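Local coordinates for putative exported protein (Peptoclostridium difficile, PDB 5TTA) that is of unknown function but is probably exported, and belongs to a family of unknown function in the E-set clan, at residues A[128-132]-A[233-237]; A[91-97]-A[189-193]. One frame throughout, in Å; residues are numbered along the deposited sequence.

Overall arrangement
The two contacts lie side by side, with centres about 15 Å apart. Contact 1 lies at the surface. It joins the chain leading into strand 131-135 to the turn after helix 226-233, through one CH-pi ring face and one hydroxyl-to-amide hydrogen bond. Contact 2 is mostly buried and larger. It sets a turn running into strand 96-98 against the loop leaving strand 183-189. There a backbone N-H pairs with a carboxylate, apolar side chains pack, and waters bridge backbone carbonyls. No element is shared, but segments 128-132 and 91-97 touch. Ser129 O lies 2.9 Å from Leu91 N, a probable hydrogen bond, and His132 CB packs on Trp93 CG. Along the chain the segments of the two contacts alternate.

Contact 1 of 2, residues A[128-132]-A[233-237]; sequences KSYSH and FQGKE
The Tyr130 ring lies with one face on Gly235. Gly235 CA sits 3.6 Å from the ring centroid and only 5° off the ring normal, a CH-pi contact centred on the face. All six ring carbons are within 4.0 Å of this one CA atom. The ring is put there by chi1 of -76°, which sets CG anti to the carbonyl carbon. Gly235 has positive phi, which favours glycine.

The Gln234 amide is the second flat group. Its OE1 accepts a hydrogen bond from Ser131 OG at 2.9 Å. The hydroxyl stands above the carbonyl plane, 44° out of it, and does not use a lone pair directly. The Gln234 chain is extended, with CG anti to the backbone N, and carries the amide across to the serine. On the way Gln234 CG passes Tyr130 CB at 3.8 Å. Within segment 128-132, Ser129 OG donates to Ser131 O at 3.1 Å, in the carbonyl plane and on a lone pair. The Ser131 side chain also packs on Thr78 and Leu80 of strand 72-82.

Gln234 and Gly235 are the central residues of a type II beta turn from Phe233 to Lys236, closed by Lys236 N to Phe233 O. The turn follows helix 226-233 and rests against the chain leading into strand 131-135 of the antiparallel sheet.

Contact 2 of 2, residues A[91-97]-A[189-193]; sequences LYWDAQN and LLFDK
Asp192 meets the backbone of Tyr92 in the close-packed part of the contact. Tyr92 N donates to Asp192 OD2 at 2.8 Å, with an N-H...O angle of 162°. The amide comes to the anti side of the oxygen, 29° out of the carboxylate plane. A chi1 of -166° swings the carboxylate over to this N-H. Asp192 OD2 also lies 3.4 Å from Leu91 CA. Leu190 CD1 packs at 4.0 Å from Trp93 CE3, the two side chains lying alongside and pointing the same way. Asn97 CB sits over one face of the Phe191 ring, toward its rim, in a CH-pi contact 3.8 Å from the centroid. The amide of Asn97 is held elsewhere, by ND2 to Ser106 O.

Segment 91-97 makes a type I beta turn from Tyr92 to Ala95, then enters the short two-stranded antiparallel sheet with strand 121-123. Segment 189-193 leaves strand 183-189, and its Phe191 and Asp192 side chains also touch Ile122 of that sheet.

Around Leu189 and Trp93, by contrast, the backbones do not bond directly. One water donates to both Trp93 O and Leu189 O; another links Tyr92 O with Asp192 N. At the exposed, loosely packed end, Lys193 CG lies 3.7 Å from Leu91 CD2.

Contact 1 of 2, residues A[128-132]-A[233-237]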
loop_
_atom_site.group_PDB
_atom_site.type_symbol
_atom_site.label_atom_id
_atom_site.label_comp_id
_atom_site.label_asym_id
_atom_site.label_seq_id
_atom_site.Cartn_x
_atom_site.Cartn_y
_atom_site.Cartn_z
ATOM N N LYS A 128 -24.775 -13.132 9.007
ATOM C CA LYS A 128 -25.879 -13.541 8.135
ATOM C C LYS A 128 -26.839 -12.368 7.940
ATOM O O LYS A 128 -27.106 -11.617 8.886
ATOM C CB LYS A 128 -26.626 -14.739 8.741
ATOM C CG LYS A 128 -27.656 -15.366 7.773
ATOM C CD LYS A 128 -28.644 -16.315 8.461
ATOM C CE LYS A 128 -28.129 -17.723 8.582
ATOM N NZ LYS A 128 -28.968 -18.525 9.530
ATOM N N SER A 129 -27.337 -12.192 6.714
ATOM C CA SER A 129 -28.125 -11.000 6.383
ATOM C C SER A 129 -28.927 -11.222 5.106
ATOM O O SER A 129 -28.525 -11.990 4.230
ATOM C CB SER A 129 -27.215 -9.769 6.229
ATOM O OG SER A 129 -27.936 -8.634 5.770
ATOM N N TYR A 130 -30.073 -10.525 4.990
ATOM C CA TYR A 130 -30.790 -10.546 3.711
ATOM C C TYR A 130 -30.015 -9.842 2.595
ATOM O O TYR A 130 -30.206 -10.149 1.414
ATOM C CB TYR A 130 -32.177 -9.893 3.849
ATOM C CG TYR A 130 -33.231 -10.748 4.547
ATOM C CD1 TYR A 130 -33.757 -11.884 3.935
ATOM C CD2 TYR A 130 -33.715 -10.396 5.811
ATOM C CE1 TYR A 130 -34.717 -12.674 4.575
ATOM C CE2 TYR A 130 -34.678 -11.164 6.442
ATOM C CZ TYR A 130 -35.171 -12.297 5.825
ATOM O OH TYR A 130 -36.118 -13.057 6.477
ATOM N N SER A 131 -29.179 -8.873 2.923
ATOM C CA SER A 131 -28.495 -8.118 1.885
ATOM C C SER A 131 -26.977 -8.166 2.038
ATOM O O SER A 131 -26.438 -8.370 3.124
ATOM C CB SER A 131 -28.925 -6.654 1.889
ATOM O OG SER A 131 -28.451 -6.034 3.069
ATOM N N HIS A 132 -26.283 -7.899 0.934
ATOM C CA HIS A 132 -24.846 -7.681 0.973
ATOM C C HIS A 132 -24.470 -6.574 0.001
ATOM O O HIS A 132 -24.975 -6.525 -1.124
ATOM C CB HIS A 132 -24.055 -8.950 0.612
ATOM C CG HIS A 132 -22.576 -8.774 0.760
ATOM N ND1 HIS A 132 -21.976 -8.624 1.987
ATOM C CD2 HIS A 132 -21.578 -8.723 -0.159
ATOM C CE1 HIS A 132 -20.667 -8.501 1.825
ATOM N NE2 HIS A 132 -20.401 -8.548 0.530
ATOM N N PHE A 233 -37.792 -4.298 -1.154
ATOM C CA PHE A 233 -37.405 -5.679 -1.403
ATOM C C PHE A 233 -36.780 -6.398 -0.213
ATOM O O PHE A 233 -37.008 -7.592 -0.062
ATOM C CB PHE A 233 -36.420 -5.754 -2.586
ATOM C CG PHE A 233 -37.053 -5.513 -3.944
ATOM C CD1 PHE A 233 -36.699 -4.405 -4.708
ATOM C CD2 PHE A 233 -37.978 -6.411 -4.465
ATOM C CE1 PHE A 233 -37.266 -4.181 -5.974
ATOM C CE2 PHE A 233 -38.549 -6.192 -5.721
ATOM C CZ PHE A 233 -38.176 -5.079 -6.479
ATOM N N GLN A 234 -35.955 -5.745 0.613
ATOM C CA GLN A 234 -35.107 -6.500 1.543
ATOM C C GLN A 234 -35.965 -7.196 2.590
ATOM O O GLN A 234 -36.763 -6.552 3.287
ATOM C CB GLN A 234 -34.070 -5.607 2.224
ATOM C CG GLN A 234 -33.365 -6.336 3.385
ATOM C CD GLN A 234 -32.154 -5.605 3.932
ATOM O OE1 GLN A 234 -31.114 -6.219 4.225
ATOM N NE2 GLN A 234 -32.287 -4.303 4.113
ATOM N N GLY A 235 -35.816 -8.520 2.677
ATOM C CA GLY A 235 -36.610 -9.339 3.565
ATOM C C GLY A 235 -38.080 -9.471 3.220
ATOM O O GLY A 235 -38.856 -9.895 4.070
ATOM N N LYS A 236 -38.485 -9.158 1.987
ATOM C CA LYS A 236 -39.881 -9.250 1.570
ATOM C C LYS A 236 -40.048 -10.312 0.491
ATOM O O LYS A 236 -39.176 -10.484 -0.362
ATOM C CB LYS A 236 -40.381 -7.920 1.010
ATOM C CG LYS A 236 -39.994 -6.704 1.812
ATOM C CD LYS A 236 -40.943 -6.474 2.968
ATOM C CE LYS A 236 -41.063 -4.981 3.286
ATOM N NZ LYS A 236 -41.878 -4.198 2.282
ATOM N N GLU A 237 -41.201 -10.973 0.504
ATOM C CA GLU A 237 -41.563 -11.907 -0.556
ATOM C C GLU A 237 -41.814 -11.154 -1.867
ATOM O O GLU A 237 -42.311 -10.029 -1.876
ATOM C CB GLU A 237 -42.804 -12.710 -0.141
ATOM C CG GLU A 237 -43.047 -13.967 -0.973
ATOM C CD GLU A 237 -44.072 -14.916 -0.361
ATOM O OE1 GLU A 237 -44.519 -14.676 0.782
ATOM O OE2 GLU A 237 -44.433 -15.909 -1.033
#

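Contact 2 of 2, residues A[91-97]-A[189-193]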
loop_
_atom_site.group_PDB
_atom_site.type_symbol
_atom_site.label_atom_id
_atom_site.label_comp_id
_atom_site.label_asym_id
_atom_site.label_seq_id
_atom_site.Cartn_x
_atom_site.Cartn_y
_atom_site.Cartn_z
ATOM N N LEU A 91 -28.346 -14.864 3.922
ATOM C CA LEU A 91 -27.116 -15.555 3.553
ATOM C C LEU A 91 -25.923 -15.108 4.387
ATOM O O LEU A 91 -25.848 -13.972 4.841
ATOM C CB LEU A 91 -26.756 -15.310 2.066
ATOM C CG LEU A 91 -27.828 -15.722 1.053
ATOM C CD1 LEU A 91 -27.253 -15.540 -0.357
ATOM C CD2 LEU A 91 -28.239 -17.162 1.264
ATOM N N TYR A 92 -24.966 -16.030 4.560
ATOM C CA TYR A 92 -23.575 -15.664 4.800
ATOM C C TYR A 92 -22.952 -15.342 3.440
ATOM O O TYR A 92 -22.315 -16.185 2.797
ATOM C CB TYR A 92 -22.834 -16.803 5.505
ATOM C CG TYR A 92 -23.322 -17.094 6.905
ATOM C CD1 TYR A 92 -23.016 -16.240 7.963
ATOM C CD2 TYR A 92 -24.070 -18.237 7.175
ATOM C CE1 TYR A 92 -23.441 -16.515 9.253
ATOM C CE2 TYR A 92 -24.502 -18.526 8.483
ATOM C CZ TYR A 92 -24.177 -17.655 9.507
ATOM O OH TYR A 92 -24.600 -17.905 10.790
ATOM N N TRP A 93 -23.153 -14.086 2.991
ATOM C CA TRP A 93 -22.884 -13.726 1.599
ATOM C C TRP A 93 -21.416 -13.883 1.219
ATOM O O TRP A 93 -21.106 -14.242 0.074
ATOM C CB TRP A 93 -23.290 -12.275 1.329
ATOM C CG TRP A 93 -24.767 -12.072 1.204
ATOM C CD1 TRP A 93 -25.674 -11.875 2.220
ATOM C CD2 TRP A 93 -25.508 -12.055 -0.016
ATOM N NE1 TRP A 93 -26.945 -11.720 1.683
ATOM C CE2 TRP A 93 -26.862 -11.811 0.314
ATOM C CE3 TRP A 93 -25.148 -12.194 -1.370
ATOM C CZ2 TRP A 93 -27.876 -11.742 -0.664
ATOM C CZ3 TRP A 93 -26.132 -12.115 -2.342
ATOM C CH2 TRP A 93 -27.500 -11.877 -1.986
ATOM N N ASP A 94 -20.504 -13.505 2.114
ATOM C CA ASP A 94 -19.068 -13.560 1.851
ATOM C C ASP A 94 -18.371 -14.674 2.634
ATOM O O ASP A 94 -17.192 -14.545 2.974
ATOM C CB ASP A 94 -18.409 -12.208 2.140
ATOM C CG ASP A 94 -18.692 -11.677 3.539
ATOM O OD1 ASP A 94 -19.270 -12.408 4.378
ATOM O OD2 ASP A 94 -18.317 -10.504 3.820
ATOM N N ALA A 95 -19.057 -15.799 2.863
ATOM C CA ALA A 95 -18.435 -16.923 3.557
ATOM C C ALA A 95 -17.272 -17.486 2.745
ATOM O O ALA A 95 -17.299 -17.508 1.511
ATOM C CB ALA A 95 -19.452 -18.024 3.812
ATOM N N GLN A 96 -16.266 -17.992 3.455
ATOM C CA GLN A 96 -15.143 -18.686 2.842
ATOM C C GLN A 96 -15.365 -20.194 2.869
ATOM O O GLN A 96 -16.071 -20.724 3.730
ATOM C CB GLN A 96 -13.833 -18.367 3.563
ATOM C CG GLN A 96 -13.459 -16.896 3.596
ATOM C CD GLN A 96 -12.139 -16.660 4.310
ATOM O OE1 GLN A 96 -11.096 -16.512 3.666
ATOM N NE2 GLN A 96 -12.174 -16.628 5.646
ATOM N N ASN A 97 -14.743 -20.883 1.920
ATOM C CA ASN A 97 -14.853 -22.327 1.861
ATOM C C ASN A 97 -13.912 -22.936 2.887
ATOM O O ASN A 97 -12.876 -22.358 3.221
ATOM C CB ASN A 97 -14.522 -22.835 0.452
ATOM C CG ASN A 97 -13.135 -22.415 -0.016
ATOM O OD1 ASN A 97 -12.845 -21.232 -0.195
ATOM N ND2 ASN A 97 -12.265 -23.389 -0.205
ATOM N N LEU A 189 -17.609 -15.383 -5.127
ATOM C CA LEU A 189 -17.909 -16.736 -4.653
ATOM C C LEU A 189 -19.095 -16.714 -3.687
ATOM O O LEU A 189 -19.204 -15.826 -2.833
ATOM C CB LEU A 189 -16.658 -17.350 -3.985
ATOM C CG LEU A 189 -15.565 -17.754 -4.996
ATOM C CD1 LEU A 189 -14.231 -18.181 -4.305
ATOM C CD2 LEU A 189 -16.109 -18.904 -5.821
ATOM N N LEU A 190 -20.003 -17.689 -3.839
ATOM C CA LEU A 190 -21.261 -17.727 -3.048
ATOM C C LEU A 190 -21.512 -19.171 -2.580
ATOM O O LEU A 190 -22.336 -19.905 -3.130
ATOM C CB LEU A 190 -22.423 -17.163 -3.865
ATOM C CG LEU A 190 -23.690 -16.835 -3.057
ATOM C CD1 LEU A 190 -23.362 -15.617 -2.219
ATOM C CD2 LEU A 190 -24.832 -16.527 -3.972
ATOM N N PHE A 191 -20.743 -19.582 -1.556
ATOM C CA PHE A 191 -20.787 -20.942 -1.032
ATOM C C PHE A 191 -22.020 -21.235 -0.193
ATOM O O PHE A 191 -22.507 -22.366 -0.217
ATOM C CB PHE A 191 -19.534 -21.211 -0.198
ATOM C CG PHE A 191 -18.271 -21.203 -1.001
ATOM C CD1 PHE A 191 -17.307 -20.240 -0.782
ATOM C CD2 PHE A 191 -18.078 -22.140 -2.017
ATOM C CE1 PHE A 191 -16.124 -20.230 -1.525
ATOM C CE2 PHE A 191 -16.896 -22.152 -2.771
ATOM C CZ PHE A 191 -15.920 -21.192 -2.528
ATOM N N ASP A 192 -22.561 -20.253 0.532
ATOM C CA ASP A 192 -23.711 -20.537 1.396
ATOM C C ASP A 192 -24.905 -21.039 0.583
ATOM O O ASP A 192 -25.241 -20.473 -0.465
ATOM C CB ASP A 192 -24.094 -19.291 2.198
ATOM C CG ASP A 192 -25.053 -19.612 3.348
ATOM O OD1 ASP A 192 -25.165 -20.799 3.723
ATOM O OD2 ASP A 192 -25.700 -18.683 3.877
ATOM N N LYS A 193 -25.531 -22.127 1.066
ATOM C CA LYS A 193 -26.726 -22.809 0.514
ATOM C C LYS A 193 -26.389 -23.654 -0.710
ATOM O O LYS A 193 -27.303 -24.148 -1.367
ATOM C CB LYS A 193 -27.866 -21.850 0.128
ATOM C CG LYS A 193 -28.246 -20.827 1.220
ATOM C CD LYS A 193 -28.966 -21.467 2.382
ATOM C CE LYS A 193 -29.601 -20.398 3.278
ATOM N NZ LYS A 193 -30.311 -21.021 4.414
HETATM O O HOH W 1 -21.932 -17.587 0.500
HETATM O O HOH W 2 -20.520 -13.435 -2.450
HETATM O O HOH W 3 -19.383 -17.343 -0.282
#